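Local coordinates for conserved protein (Methanothermobacter thermautotrophicus, PDB 3BEY), which is of uncharacterised function but belongs to the AhpD-like carboxymuconolactone decarboxylase family and may have peroxiredoxin activity, at residues S41-V46 and A72-V77. Residues are numbered along the deposited sequence; the frame is centred on the assembly and turned at random.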
loop_
_atom_site.group_PDB
_atom_site.type_symbol
_atom_site.label_atom_id
_atom_site.label_comp_id
_atom_site.label_asym_id
_atom_site.label_seq_id
_atom_site.Cartn_x
_atom_site.Cartn_y
_atom_site.Cartn_z
ATOM N N SER D 41 14.556 -3.958 -9.411
ATOM C CA SER D 41 14.616 -3.000 -8.304
ATOM C C SER D 41 13.893 -1.712 -8.634
ATOM O O SER D 41 13.256 -1.106 -7.770
ATOM C CB SER D 41 16.057 -2.634 -7.956
ATOM O OG SER D 41 16.758 -3.726 -7.413
ATOM N N VAL D 42 14.014 -1.275 -9.876
ATOM C CA VAL D 42 13.367 -0.048 -10.270
ATOM C C VAL D 42 11.860 -0.260 -10.349
ATOM O O VAL D 42 11.096 0.473 -9.720
ATOM C CB VAL D 42 13.916 0.458 -11.624
ATOM C CG1 VAL D 42 13.078 1.636 -12.123
ATOM C CG2 VAL D 42 15.370 0.874 -11.463
ATOM N N ALA D 43 11.442 -1.276 -11.100
ATOM C CA ALA D 43 10.025 -1.577 -11.263
ATOM C C ALA D 43 9.315 -1.779 -9.921
ATOM O O ALA D 43 8.179 -1.338 -9.750
ATOM C CB ALA D 43 9.853 -2.797 -12.141
ATOM N N CYS D 44 9.976 -2.442 -8.975
ATOM C CA CYS D 44 9.394 -2.670 -7.652
ATOM C C CYS D 44 9.294 -1.380 -6.845
ATOM O O CYS D 44 8.347 -1.190 -6.076
ATOM C CB CYS D 44 10.221 -3.688 -6.869
ATOM S SG CYS D 44 9.855 -5.391 -7.285
ATOM N N SER D 45 10.279 -0.499 -7.016
ATOM C CA SER D 45 10.287 0.791 -6.324
ATOM C C SER D 45 9.066 1.575 -6.758
ATOM O O SER D 45 8.442 2.270 -5.955
ATOM C CB SER D 45 11.534 1.605 -6.686
ATOM O OG SER D 45 12.714 0.924 -6.306
ATOM N N VAL D 46 8.746 1.451 -8.045
ATOM C CA VAL D 46 7.616 2.139 -8.642
ATOM C C VAL D 46 6.287 1.542 -8.180
ATOM O O VAL D 46 5.356 2.278 -7.852
ATOM C CB VAL D 46 7.709 2.092 -10.195
ATOM C CG1 VAL D 46 6.401 2.562 -10.838
ATOM C CG2 VAL D 46 8.859 2.982 -10.654
ATOM N N ALA D 72 11.719 2.711 -18.325
ATOM C CA ALA D 72 10.329 3.144 -18.416
ATOM C C ALA D 72 9.409 1.952 -18.647
ATOM O O ALA D 72 8.247 1.971 -18.242
ATOM C CB ALA D 72 10.162 4.155 -19.535
ATOM N N GLU D 73 9.933 0.923 -19.311
ATOM C CA GLU D 73 9.172 -0.292 -19.594
ATOM C C GLU D 73 9.028 -1.099 -18.316
ATOM O O GLU D 73 8.009 -1.748 -18.099
ATOM C CB GLU D 73 9.886 -1.124 -20.661
ATOM C CG GLU D 73 9.391 -2.564 -20.799
ATOM C CD GLU D 73 7.915 -2.668 -21.169
ATOM O OE1 GLU D 73 7.265 -1.622 -21.399
ATOM O OE2 GLU D 73 7.412 -3.811 -21.226
ATOM N N ALA D 74 10.059 -1.054 -17.480
ATOM C CA ALA D 74 10.050 -1.753 -16.208
ATOM C C ALA D 74 8.938 -1.155 -15.360
ATOM O O ALA D 74 8.178 -1.875 -14.724
ATOM C CB ALA D 74 11.393 -1.585 -15.503
ATOM N N ALA D 75 8.847 0.170 -15.356
ATOM C CA ALA D 75 7.812 0.859 -14.592
ATOM C C ALA D 75 6.440 0.527 -15.161
ATOM O O ALA D 75 5.499 0.247 -14.416
ATOM C CB ALA D 75 8.038 2.372 -14.628
ATOM N N ALA D 76 6.337 0.568 -16.485
ATOM C CA ALA D 76 5.093 0.267 -17.181
ATOM C C ALA D 76 4.508 -1.069 -16.722
ATOM O O ALA D 76 3.287 -1.220 -16.627
ATOM C CB ALA D 76 5.331 0.239 -18.679
ATOM N N VAL D 77 5.376 -2.039 -16.453
ATOM C CA VAL D 77 4.919 -3.343 -15.993
ATOM C C VAL D 77 4.426 -3.215 -14.547
ATOM O O VAL D 77 3.487 -3.906 -14.138
ATOM C CB VAL D 77 6.055 -4.399 -16.067
ATOM C CG1 VAL D 77 5.570 -5.732 -15.505
ATOM C CG2 VAL D 77 6.505 -4.578 -17.512
#
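In the all-helical AhpD-like fold of this chain, helix 34-47 packs on the long helix 68-90 through three alanines and a valine, Ala-43 and Val-46 meeting Ala-74 and Ala-75. The segment axes approach to 7.9 Å and cross at -44°, and the CA atoms of Ala-43 and Ala-75 lie 4.7 Å apart. Such closeness is possible because three of the four touching residues are alanines. The methyl CB of Ala-43 lies 3.9 Å from CB of Ala-74 and also reaches the backbone, 3.2 Å from O of Ala-74. One turn on, Val-46 straddles the methyl of Ala-75: its CG1, anti to the backbone N (chi1 169°), and its CG2 each stand 4.1 Å from CB of Ala-75. Away from this seam, O of Ser-41 accepts hydrogen bonds from both the backbone N and OG of Ser-45, the latter at 2.6 Å; Ser-45 also touches Cys-53 of helix 51-62, which forms a disulfide with Cys-50. Other subunits add to the packing, Ile-40 of a second copy meeting Ala-43 and Ala-86 of a third meeting Val-46. With methyl and isopropyl groups meeting each other and one backbone carbonyl, without hydrogen bonds between the segments, the buried contact depends on van der Waals fit and exclusion of water.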